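Local coordinates for uncharacterized protein (Ruminococcus gnavus, PDB 4QAN), which is of unknown function but adopts a cystatin-like fold as a divergent member of the NTF2-like superfamily and can bind a magnesium ion, at residues L73-P79 with K268-Y272; D82-Y86 with R294-P299; M94-Y98 with L177-T181; A240-A244 with Y263-L267. The contacts are given in a common frame with arbitrary orientation. Numbering follows the deposited sequence.

Interaction 1: residues L73-P79 with K268-Y272; sequences LIDLPAP and KTMLY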
loop_
_atom_site.group_PDB
_atom_site.type_symbol
_atom_site.label_atom_id
_atom_site.label_comp_id
_atom_site.label_asym_id
_atom_site.label_seq_id
_atom_site.Cartn_x
_atom_site.Cartn_y
_atom_site.Cartn_z
ATOM N N LEU A 73 -7.626 -10.910 5.532
ATOM C CA LEU A 73 -7.341 -10.599 4.133
ATOM C C LEU A 73 -7.283 -9.100 3.833
ATOM O O LEU A 73 -6.367 -8.657 3.154
ATOM C CB LEU A 73 -8.373 -11.303 3.236
ATOM C CG LEU A 73 -8.132 -11.231 1.734
ATOM C CD1 LEU A 73 -6.845 -11.954 1.378
ATOM C CD2 LEU A 73 -9.300 -11.833 0.985
ATOM N N ILE A 74 -8.227 -8.309 4.353
ATOM C CA ILE A 74 -8.198 -6.854 4.123
ATOM C C ILE A 74 -6.990 -6.152 4.727
ATOM O O ILE A 74 -6.760 -4.993 4.404
ATOM C CB ILE A 74 -9.444 -6.081 4.623
ATOM C CG1 ILE A 74 -9.807 -6.489 6.051
ATOM C CG2 ILE A 74 -10.620 -6.235 3.671
ATOM C CD1 ILE A 74 -10.494 -5.373 6.807
ATOM N N ASP A 75 -6.225 -6.829 5.590
ATOM C CA ASP A 75 -4.988 -6.254 6.133
ATOM C C ASP A 75 -3.751 -6.561 5.288
ATOM O O ASP A 75 -2.667 -6.063 5.579
ATOM C CB ASP A 75 -4.770 -6.699 7.585
ATOM C CG ASP A 75 -5.858 -6.178 8.532
ATOM O OD1 ASP A 75 -6.478 -5.134 8.237
ATOM O OD2 ASP A 75 -6.098 -6.813 9.573
ATOM N N LEU A 76 -3.903 -7.367 4.243
ATOM C CA LEU A 76 -2.811 -7.618 3.303
ATOM C C LEU A 76 -3.038 -6.869 1.978
ATOM O O LEU A 76 -4.182 -6.761 1.531
ATOM C CB LEU A 76 -2.676 -9.121 3.032
ATOM C CG LEU A 76 -2.064 -9.953 4.171
ATOM C CD1 LEU A 76 -2.096 -11.441 3.851
ATOM C CD2 LEU A 76 -0.638 -9.518 4.487
ATOM N N PRO A 77 -1.950 -6.373 1.336
ATOM C CA PRO A 77 -2.077 -5.694 0.033
ATOM C C PRO A 77 -2.729 -6.560 -1.046
ATOM O O PRO A 77 -2.676 -7.787 -0.975
ATOM C CB PRO A 77 -0.618 -5.376 -0.366
ATOM C CG PRO A 77 0.156 -5.395 0.906
ATOM C CD PRO A 77 -0.557 -6.359 1.833
ATOM N N ALA A 78 -3.337 -5.913 -2.033
ATOM C CA ALA A 78 -4.103 -6.606 -3.077
ATOM C C ALA A 78 -3.222 -7.574 -3.845
ATOM O O ALA A 78 -2.011 -7.343 -3.929
ATOM C CB ALA A 78 -4.725 -5.589 -4.032
ATOM N N PRO A 79 -3.821 -8.652 -4.414
ATOM C CA PRO A 79 -3.106 -9.723 -5.106
ATOM C C PRO A 79 -2.669 -9.395 -6.557
ATOM O O PRO A 79 -3.100 -10.036 -7.528
ATOM C CB PRO A 79 -4.113 -10.879 -5.064
ATOM C CG PRO A 79 -5.429 -10.200 -5.121
ATOM C CD PRO A 79 -5.254 -8.981 -4.266
ATOM N N LYS A 268 -9.645 -1.001 -2.014
ATOM C CA LYS A 268 -9.517 -2.464 -1.949
ATOM C C LYS A 268 -10.633 -3.108 -1.146
ATOM O O LYS A 268 -11.230 -4.116 -1.545
ATOM C CB LYS A 268 -8.188 -2.850 -1.307
ATOM C CG LYS A 268 -7.961 -4.358 -1.239
ATOM C CD LYS A 268 -6.754 -4.741 -0.411
ATOM C CE LYS A 268 -6.958 -4.430 1.055
ATOM N NZ LYS A 268 -5.671 -4.558 1.792
ATOM N N THR A 269 -10.922 -2.500 -0.010
ATOM C CA THR A 269 -11.892 -3.028 0.889
ATOM C C THR A 269 -13.275 -3.012 0.234
ATOM O O THR A 269 -14.046 -3.964 0.367
ATOM C CB THR A 269 -11.831 -2.256 2.215
ATOM O OG1 THR A 269 -10.544 -2.482 2.809
ATOM C CG2 THR A 269 -12.925 -2.708 3.166
HETATM N N MSE A 270 -13.558 -1.942 -0.499
HETATM C CA MSE A 270 -14.812 -1.794 -1.222
HETATM C C MSE A 270 -14.908 -2.860 -2.296
HETATM O O MSE A 270 -15.915 -3.546 -2.397
HETATM C CB MSE A 270 -14.927 -0.378 -1.794
HETATM C CG MSE A 270 -16.240 -0.269 -2.567
HETATM SE SE MSE A 270 -16.554 1.486 -3.374
HETATM C CE MSE A 270 -15.460 1.237 -4.995
ATOM N N LEU A 271 -13.863 -3.023 -3.097
ATOM C CA LEU A 271 -13.868 -4.055 -4.127
ATOM C C LEU A 271 -14.060 -5.450 -3.517
ATOM O O LEU A 271 -14.796 -6.279 -4.078
ATOM C CB LEU A 271 -12.577 -4.019 -4.952
ATOM C CG LEU A 271 -12.216 -2.684 -5.602
ATOM C CD1 LEU A 271 -10.875 -2.797 -6.285
ATOM C CD2 LEU A 271 -13.284 -2.214 -6.580
ATOM N N TYR A 272 -13.419 -5.713 -2.371
ATOM C CA TYR A 272 -13.553 -7.016 -1.715
ATOM C C TYR A 272 -15.004 -7.204 -1.282
ATOM O O TYR A 272 -15.524 -8.327 -1.290
ATOM C CB TYR A 272 -12.604 -7.135 -0.515
ATOM C CG TYR A 272 -11.130 -7.397 -0.849
ATOM C CD1 TYR A 272 -10.631 -7.300 -2.158
ATOM C CD2 TYR A 272 -10.242 -7.742 0.155
ATOM C CE1 TYR A 272 -9.296 -7.542 -2.426
ATOM C CE2 TYR A 272 -8.902 -7.964 -0.105
ATOM C CZ TYR A 272 -8.438 -7.868 -1.389
ATOM O OH TYR A 272 -7.113 -8.112 -1.621
HETATM O O HOH W 1 -5.538 -8.765 0.365
#
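The ammonium group of K268 reaches from its helix into the turn at L73-P79 and donates two hydrogen bonds to main-chain carbonyls, NZ to I74 O at 2.9 Å and NZ to L76 O at 2.7 Å. The long chain carries NZ to these carbonyls, and a salt bridge to E93 pays for burying the charge. The turn closes through L76 N to L73 O (3.0 Å), the i to i+3 bond of a 3-10 turn. Here a loop of the N-terminal half meets helix 254-275 of the C-terminal half, each half probably a cystatin-like unit. Water 1 lies 2.7 Å from L76 O, placed to donate to it, and 2.6 Å from Y272 OH, joining that hydroxyl to the loop. The Y272 ring is apolar padding: L73 CG approaches CE2 and I74 CG2 approaches CD2, both at 3.8 Å, while P79 CD lies 3.3 Å from Y272 OH, at the ring edge. K265 satisfies T269 OG1 through its O and D75 OD1 by a salt bridge.

Interaction 2: residues D82-Y86 with R294-P299; sequences DYSYY and RGKLNP
Y86 OH donates to L297 O (2.6 Å) and Y83 OH to R294 O (3.0 Å), at the end of helix 287-296. Water 2 donates to Y83 OH (3.3 Å) and accepts a weak bond from N298 ND2 (3.4 Å), while N298 OD1 accepts from E300 N. D82 OD1 lies over the guanidinium face of R294, 3.4 Å from NE, an attraction of charges alone. Residues 84-86 form a 3-10 turn closed by Y86 N to Y83 O (3.1 Å); CA atoms pair Y83 with N298 (6.7 Å) and Y85 with P299 (7.1 Å). Y83 and Y86 are m at chi1, Y85 is t. The Y83 ring faces N298 CA (3.7 Å to its centroid) and P299 CD (3.9 Å), whereas P299 CB lies 3.8 Å from the Y85 centroid. Proline's compact, rigid ring offers polarised CH groups to such faces, and Y86 CE2 packs on P299 CG (3.8 Å). Here the loop before helix 87-108 meets the C-terminal end of helix 287-296, joining the two halves.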
loop_
_atom_site.group_PDB
_atom_site.type_symbol
_atom_site.label_atom_id
_atom_site.label_comp_id
_atom_site.label_asym_id
_atom_site.label_seq_id
_atom_site.Cartn_x
_atom_site.Cartn_y
_atom_site.Cartn_z
ATOM N N ASP A 82 -1.228 -12.056 -8.891
ATOM C CA ASP A 82 -2.195 -12.874 -9.619
ATOM C C ASP A 82 -2.996 -12.057 -10.627
ATOM O O ASP A 82 -3.346 -12.561 -11.677
ATOM C CB ASP A 82 -3.145 -13.575 -8.654
ATOM C CG ASP A 82 -2.449 -14.661 -7.849
ATOM O OD1 ASP A 82 -1.915 -15.608 -8.457
ATOM O OD2 ASP A 82 -2.426 -14.557 -6.613
ATOM N N TYR A 83 -3.310 -10.815 -10.291
ATOM C CA TYR A 83 -4.135 -9.977 -11.147
ATOM C C TYR A 83 -3.537 -8.587 -11.236
ATOM O O TYR A 83 -3.666 -7.794 -10.310
ATOM C CB TYR A 83 -5.554 -9.911 -10.590
ATOM C CG TYR A 83 -6.129 -11.252 -10.251
ATOM C CD1 TYR A 83 -6.537 -12.124 -11.258
ATOM C CD2 TYR A 83 -6.275 -11.664 -8.926
ATOM C CE1 TYR A 83 -7.081 -13.370 -10.961
ATOM C CE2 TYR A 83 -6.813 -12.915 -8.615
ATOM C CZ TYR A 83 -7.214 -13.761 -9.634
ATOM O OH TYR A 83 -7.750 -14.997 -9.353
ATOM N N SER A 84 -2.881 -8.281 -12.355
ATOM C CA SER A 84 -2.167 -7.004 -12.469
ATOM C C SER A 84 -3.083 -5.762 -12.331
ATOM O O SER A 84 -2.615 -4.704 -11.926
ATOM C CB SER A 84 -1.305 -6.962 -13.734
ATOM O OG SER A 84 -2.078 -7.173 -14.888
ATOM N N TYR A 85 -4.379 -5.914 -12.625
ATOM C CA TYR A 85 -5.416 -4.913 -12.301
ATOM C C TYR A 85 -5.192 -4.192 -10.955
ATOM O O TYR A 85 -5.380 -2.989 -10.856
ATOM C CB TYR A 85 -6.785 -5.607 -12.277
ATOM C CG TYR A 85 -7.957 -4.733 -11.872
ATOM C CD1 TYR A 85 -8.280 -4.526 -10.531
ATOM C CD2 TYR A 85 -8.772 -4.157 -12.831
ATOM C CE1 TYR A 85 -9.373 -3.745 -10.167
ATOM C CE2 TYR A 85 -9.853 -3.374 -12.481
ATOM C CZ TYR A 85 -10.156 -3.163 -11.158
ATOM O OH TYR A 85 -11.236 -2.374 -10.829
ATOM N N TYR A 86 -4.796 -4.932 -9.926
ATOM C CA TYR A 86 -4.646 -4.369 -8.587
ATOM C C TYR A 86 -3.406 -3.507 -8.332
ATOM O O TYR A 86 -3.286 -2.932 -7.237
ATOM C CB TYR A 86 -4.666 -5.499 -7.559
ATOM C CG TYR A 86 -6.015 -6.160 -7.392
ATOM C CD1 TYR A 86 -7.109 -5.436 -6.957
ATOM C CD2 TYR A 86 -6.186 -7.526 -7.621
ATOM C CE1 TYR A 86 -8.339 -6.037 -6.774
ATOM C CE2 TYR A 86 -7.411 -8.130 -7.421
ATOM C CZ TYR A 86 -8.483 -7.376 -7.002
ATOM O OH TYR A 86 -9.717 -7.963 -6.804
ATOM N N ARG A 294 -8.132 -17.185 -3.639
ATOM C CA ARG A 294 -7.377 -16.517 -4.702
ATOM C C ARG A 294 -8.263 -16.296 -5.939
ATOM O O ARG A 294 -8.353 -15.190 -6.464
ATOM C CB ARG A 294 -6.142 -17.354 -5.068
ATOM C CG ARG A 294 -4.945 -16.552 -5.537
ATOM C CD ARG A 294 -3.723 -17.448 -5.734
ATOM N NE ARG A 294 -3.703 -18.078 -7.052
ATOM C CZ ARG A 294 -2.779 -18.945 -7.460
ATOM N NH1 ARG A 294 -1.791 -19.317 -6.654
ATOM N NH2 ARG A 294 -2.851 -19.462 -8.681
ATOM N N GLY A 295 -8.962 -17.344 -6.365
ATOM C CA GLY A 295 -9.778 -17.290 -7.578
ATOM C C GLY A 295 -10.918 -16.313 -7.451
ATOM O O GLY A 295 -11.307 -15.659 -8.410
ATOM N N LYS A 296 -11.426 -16.209 -6.232
ATOM C CA LYS A 296 -12.544 -15.346 -5.886
ATOM C C LYS A 296 -12.168 -13.852 -5.857
ATOM O O LYS A 296 -13.047 -12.980 -5.876
ATOM C CB LYS A 296 -13.050 -15.817 -4.523
ATOM C CG LYS A 296 -14.420 -15.346 -4.082
ATOM C CD LYS A 296 -14.904 -16.256 -2.955
ATOM C CE LYS A 296 -15.703 -15.501 -1.905
ATOM N NZ LYS A 296 -16.867 -14.791 -2.500
ATOM N N LEU A 297 -10.870 -13.552 -5.830
ATOM C CA LEU A 297 -10.394 -12.168 -5.898
ATOM C C LEU A 297 -10.205 -11.651 -7.335
ATOM O O LEU A 297 -9.799 -10.507 -7.533
ATOM C CB LEU A 297 -9.074 -12.016 -5.125
ATOM C CG LEU A 297 -9.121 -12.350 -3.634
ATOM C CD1 LEU A 297 -7.718 -12.421 -3.045
ATOM C CD2 LEU A 297 -9.959 -11.323 -2.896
ATOM N N ASN A 298 -10.475 -12.486 -8.332
ATOM C CA ASN A 298 -10.348 -12.085 -9.737
ATOM C C ASN A 298 -11.183 -10.827 -10.017
ATOM O O ASN A 298 -12.397 -10.843 -9.825
ATOM C CB ASN A 298 -10.791 -13.236 -10.647
ATOM C CG ASN A 298 -10.517 -12.974 -12.119
ATOM O OD1 ASN A 298 -10.269 -11.854 -12.548
ATOM N ND2 ASN A 298 -10.571 -14.025 -12.902
ATOM N N PRO A 299 -10.539 -9.733 -10.457
ATOM C CA PRO A 299 -11.278 -8.500 -10.696
ATOM C C PRO A 299 -11.834 -8.340 -12.119
ATOM O O PRO A 299 -12.360 -7.285 -12.443
ATOM C CB PRO A 299 -10.214 -7.428 -10.424
ATOM C CG PRO A 299 -8.943 -8.066 -10.907
ATOM C CD PRO A 299 -9.082 -9.536 -10.623
HETATM O O HOH W 2 -9.084 -16.833 -11.724
#

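Interaction 3: residues M94-Y98 with L177-T181; sequences MTKAY and LLYET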
loop_
_atom_site.group_PDB
_atom_site.type_symbol
_atom_site.label_atom_id
_atom_site.label_comp_id
_atom_site.label_asym_id
_atom_site.label_seq_id
_atom_site.Cartn_x
_atom_site.Cartn_y
_atom_site.Cartn_z
HETATM N N MSE A 94 1.969 -0.921 -0.063
HETATM C CA MSE A 94 3.319 -1.346 0.277
HETATM C C MSE A 94 4.162 -0.151 0.610
HETATM O O MSE A 94 4.871 -0.157 1.611
HETATM C CB MSE A 94 3.930 -2.126 -0.876
HETATM C CG MSE A 94 3.318 -3.526 -0.944
HETATM SE SE MSE A 94 4.379 -4.582 -2.214
HETATM C CE MSE A 94 5.771 -5.011 -0.896
ATOM N N THR A 95 4.053 0.891 -0.208
ATOM C CA THR A 95 4.758 2.151 0.007
ATOM C C THR A 95 4.451 2.732 1.401
ATOM O O THR A 95 5.361 3.087 2.140
ATOM C CB THR A 95 4.437 3.155 -1.130
ATOM O OG1 THR A 95 4.762 2.560 -2.385
ATOM C CG2 THR A 95 5.247 4.431 -1.005
ATOM N N LYS A 96 3.182 2.758 1.797
ATOM C CA LYS A 96 2.834 3.175 3.164
ATOM C C LYS A 96 3.519 2.309 4.229
ATOM O O LYS A 96 4.075 2.832 5.193
ATOM C CB LYS A 96 1.330 3.148 3.358
ATOM C CG LYS A 96 0.844 3.407 4.788
ATOM C CD LYS A 96 -0.617 3.043 4.847
ATOM C CE LYS A 96 -1.318 3.666 6.034
ATOM N NZ LYS A 96 -0.968 2.985 7.304
ATOM N N ALA A 97 3.502 0.990 4.036
ATOM C CA ALA A 97 4.083 0.071 5.011
ATOM C C ALA A 97 5.576 0.333 5.159
ATOM O O ALA A 97 6.075 0.353 6.281
ATOM C CB ALA A 97 3.823 -1.384 4.625
ATOM N N TYR A 98 6.266 0.577 4.041
ATOM C CA TYR A 98 7.699 0.916 4.082
ATOM C C TYR A 98 8.002 2.270 4.758
ATOM O O TYR A 98 8.994 2.401 5.471
ATOM C CB TYR A 98 8.326 0.881 2.686
ATOM C CG TYR A 98 8.618 -0.515 2.179
ATOM C CD1 TYR A 98 9.450 -1.360 2.885
ATOM C CD2 TYR A 98 8.060 -0.985 0.991
ATOM C CE1 TYR A 98 9.729 -2.634 2.434
ATOM C CE2 TYR A 98 8.331 -2.266 0.522
ATOM C CZ TYR A 98 9.166 -3.094 1.254
ATOM O OH TYR A 98 9.455 -4.373 0.820
ATOM N N LEU A 177 8.780 -11.122 7.281
ATOM C CA LEU A 177 8.051 -10.515 6.194
ATOM C C LEU A 177 7.606 -9.116 6.572
ATOM O O LEU A 177 7.275 -8.845 7.735
ATOM C CB LEU A 177 6.804 -11.344 5.841
ATOM C CG LEU A 177 6.972 -12.732 5.223
ATOM C CD1 LEU A 177 5.604 -13.293 4.862
ATOM C CD2 LEU A 177 7.873 -12.719 3.989
ATOM N N LEU A 178 7.562 -8.247 5.566
ATOM C CA LEU A 178 7.025 -6.891 5.700
ATOM C C LEU A 178 5.687 -6.838 6.456
ATOM O O LEU A 178 5.443 -5.901 7.209
ATOM C CB LEU A 178 6.852 -6.267 4.318
ATOM C CG LEU A 178 6.359 -4.821 4.247
ATOM C CD1 LEU A 178 7.332 -3.878 4.937
ATOM C CD2 LEU A 178 6.130 -4.404 2.796
ATOM N N TYR A 179 4.827 -7.835 6.280
ATOM C CA TYR A 179 3.475 -7.733 6.828
ATOM C C TYR A 179 3.326 -8.312 8.226
ATOM O O TYR A 179 2.224 -8.299 8.779
ATOM C CB TYR A 179 2.456 -8.371 5.880
ATOM C CG TYR A 179 2.793 -8.161 4.425
ATOM C CD1 TYR A 179 2.684 -6.914 3.833
ATOM C CD2 TYR A 179 3.250 -9.211 3.657
ATOM C CE1 TYR A 179 3.011 -6.730 2.503
ATOM C CE2 TYR A 179 3.584 -9.038 2.336
ATOM C CZ TYR A 179 3.464 -7.804 1.763
ATOM O OH TYR A 179 3.815 -7.680 0.446
ATOM N N GLU A 180 4.405 -8.823 8.811
ATOM C CA GLU A 180 4.309 -9.348 10.167
ATOM C C GLU A 180 4.147 -8.203 11.155
ATOM O O GLU A 180 4.656 -7.106 10.934
ATOM C CB GLU A 180 5.518 -10.194 10.526
ATOM C CG GLU A 180 5.587 -11.501 9.763
ATOM C CD GLU A 180 6.789 -12.333 10.146
ATOM O OE1 GLU A 180 7.168 -12.301 11.340
ATOM O OE2 GLU A 180 7.342 -13.021 9.257
ATOM N N THR A 181 3.427 -8.468 12.241
ATOM C CA THR A 181 3.099 -7.443 13.218
ATOM C C THR A 181 3.855 -7.680 14.515
ATOM O O THR A 181 4.240 -8.814 14.826
ATOM C CB THR A 181 1.596 -7.447 13.527
ATOM O OG1 THR A 181 1.260 -8.643 14.245
ATOM C CG2 THR A 181 0.786 -7.385 12.241
#
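L178 lays its CD2 methyl over the face of the Y98 ring, 3.9 Å from the centroid and 23° off the ring normal, a CH-pi contact whose closest approach is CD2 to CZ at 3.6 Å. The same methyl touches A97 CB (4.2 Å) and the CE of M94, a selenomethionine (3.8 Å). A97 points toward the turn, and its small side chain lets the leucine come close to the helix. M94 CE also lies 3.6 Å from Y179 OH, so its flexible end touches both L178 and Y179. These two residues are the central pair of a type I beta turn, L177 to E180, held by E180 N to L177 O (3.1 Å) and by L177 N to E180 OE2 (3.1 Å). Y98 OH bonds to H171 O in strand 167-172, so the ring links helix 87-108 to the sheet of the N-terminal half. Between the segments the attraction is apolar, which implies that van der Waals contact and burial of apolar surface, not directional bonds, hold them together.

Interaction 4: residues A240-A244 with Y263-L267; sequences ALAFA and YAKEL
This is a buried, wholly apolar contact inside the C-terminal half, where the end of short helix 237-242 and the residues just after it pack on long helix 254-275. Residues 240-242 are helical, and the chain then runs through F243 (phi/psi -64/-21) to A244 (-111/10), with A244 N bonded to L241 O at 2.9 Å. Residues 263-267 are regular helix, L267 N to Y263 O being 2.8 Å. The backbones come nearest at L241 and A264, CA to CA 6.8 Å. L241, m at chi1 and t at chi2, drives CD2 onto the partner helix: 3.7 Å from A264 CA, 3.8 Å from Y263 CD2 at the ring edge, and 4.2 Å from L267 CD2. Y263, t at chi1, turns its ring face to A244, whose CB sits 3.3 Å from the centroid and 9° off the normal, a short CH-pi contact almost straight over the ring centre. A240 CB meets L267 CD2 at 3.8 Å. The small side chains of A240, A244 and A264 allow the close approach. Beyond the pair, F228 of helix 221-234 covers Y263 and L267, I351 of strand 349-353 backs Y263, and helix 87-108 packs on A264 and L267.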
loop_
_atom_site.group_PDB
_atom_site.type_symbol
_atom_site.label_atom_id
_atom_site.label_comp_id
_atom_site.label_asym_id
_atom_site.label_seq_id
_atom_site.Cartn_x
_atom_site.Cartn_y
_atom_site.Cartn_z
ATOM N N ALA A 240 -8.423 6.398 -9.988
ATOM C CA ALA A 240 -9.330 6.186 -8.873
ATOM C C ALA A 240 -8.765 6.781 -7.577
ATOM O O ALA A 240 -9.511 7.407 -6.802
ATOM C CB ALA A 240 -9.634 4.716 -8.699
ATOM N N LEU A 241 -7.464 6.614 -7.343
ATOM C CA LEU A 241 -6.863 7.162 -6.121
ATOM C C LEU A 241 -6.773 8.687 -6.195
ATOM O O LEU A 241 -7.082 9.368 -5.217
ATOM C CB LEU A 241 -5.483 6.584 -5.883
ATOM C CG LEU A 241 -5.443 5.078 -5.638
ATOM C CD1 LEU A 241 -4.006 4.589 -5.768
ATOM C CD2 LEU A 241 -6.031 4.686 -4.294
ATOM N N ALA A 242 -6.379 9.210 -7.363
ATOM C CA ALA A 242 -6.367 10.661 -7.623
ATOM C C ALA A 242 -7.649 11.401 -7.203
ATOM O O ALA A 242 -7.580 12.550 -6.776
ATOM C CB ALA A 242 -6.089 10.934 -9.089
ATOM N N PHE A 243 -8.807 10.765 -7.340
ATOM C CA PHE A 243 -10.103 11.395 -6.943
ATOM C C PHE A 243 -10.234 11.696 -5.457
ATOM O O PHE A 243 -11.072 12.515 -5.058
ATOM C CB PHE A 243 -11.307 10.553 -7.404
ATOM C CG PHE A 243 -11.661 10.747 -8.859
ATOM C CD1 PHE A 243 -12.064 11.987 -9.325
ATOM C CD2 PHE A 243 -11.577 9.697 -9.757
ATOM C CE1 PHE A 243 -12.371 12.181 -10.670
ATOM C CE2 PHE A 243 -11.904 9.874 -11.091
ATOM C CZ PHE A 243 -12.290 11.118 -11.551
ATOM N N ALA A 244 -9.451 11.018 -4.627
ATOM C CA ALA A 244 -9.426 11.311 -3.189
ATOM C C ALA A 244 -8.103 11.938 -2.730
ATOM O O ALA A 244 -7.863 12.074 -1.544
ATOM C CB ALA A 244 -9.699 10.045 -2.409
ATOM N N TYR A 263 -6.139 5.224 1.503
ATOM C CA TYR A 263 -7.298 5.271 0.614
ATOM C C TYR A 263 -7.308 4.022 -0.271
ATOM O O TYR A 263 -8.363 3.449 -0.517
ATOM C CB TYR A 263 -7.354 6.558 -0.211
ATOM C CG TYR A 263 -8.657 6.700 -0.973
ATOM C CD1 TYR A 263 -9.832 7.072 -0.318
ATOM C CD2 TYR A 263 -8.720 6.446 -2.347
ATOM C CE1 TYR A 263 -11.029 7.190 -1.003
ATOM C CE2 TYR A 263 -9.910 6.570 -3.048
ATOM C CZ TYR A 263 -11.066 6.940 -2.368
ATOM O OH TYR A 263 -12.255 7.083 -3.047
ATOM N N ALA A 264 -6.124 3.599 -0.712
ATOM C CA ALA A 264 -5.978 2.364 -1.450
ATOM C C ALA A 264 -6.572 1.177 -0.677
ATOM O O ALA A 264 -7.234 0.302 -1.259
ATOM C CB ALA A 264 -4.520 2.101 -1.769
ATOM N N LYS A 265 -6.290 1.143 0.615
ATOM C CA LYS A 265 -6.847 0.133 1.475
ATOM C C LYS A 265 -8.365 0.180 1.514
ATOM O O LYS A 265 -8.994 -0.886 1.476
ATOM C CB LYS A 265 -6.300 0.260 2.890
ATOM C CG LYS A 265 -6.634 -0.962 3.713
ATOM C CD LYS A 265 -6.033 -0.928 5.092
ATOM C CE LYS A 265 -6.412 -2.213 5.809
ATOM N NZ LYS A 265 -5.942 -2.192 7.202
ATOM N N GLU A 266 -8.940 1.386 1.618
ATOM C CA GLU A 266 -10.416 1.570 1.643
ATOM C C GLU A 266 -11.043 1.145 0.323
ATOM O O GLU A 266 -12.146 0.577 0.293
ATOM C CB GLU A 266 -10.836 3.046 1.822
ATOM C CG GLU A 266 -10.621 3.724 3.168
ATOM C CD GLU A 266 -10.985 5.237 3.137
ATOM O OE1 GLU A 266 -12.161 5.653 2.831
ATOM O OE2 GLU A 266 -10.067 6.040 3.441
ATOM N N LEU A 267 -10.362 1.476 -0.767
ATOM C CA LEU A 267 -10.813 1.127 -2.105
ATOM C C LEU A 267 -10.800 -0.396 -2.267
ATOM O O LEU A 267 -11.840 -1.010 -2.566
ATOM C CB LEU A 267 -9.940 1.830 -3.153
ATOM C CG LEU A 267 -10.104 1.500 -4.643
ATOM C CD1 LEU A 267 -11.559 1.347 -5.039
ATOM C CD2 LEU A 267 -9.436 2.557 -5.519
#

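Interactions 1 and 2 join the N-terminal half to the C-terminal half, using successive parts of the loop before helix 87-108; interactions 3 and 4 each lie within one half. Chemistry follows place. The two buried contacts, 3 and 4, rely on methyl groups over tyrosine faces, whereas the partly buried 1 and 2 add hydrogen bonds to carbonyls, waters and, in 2, a partly exposed ion pair. Interactions 1 and 4 share helix 254-275 and meet through the D75-K265 salt bridge. Interaction 1 is the hub: A78 and P79 pack on Y86 of interaction 2, and P77 on Y179 and M94 of interaction 3. Interactions 3 and 4 remain about 7 Å apart at their nearest atoms.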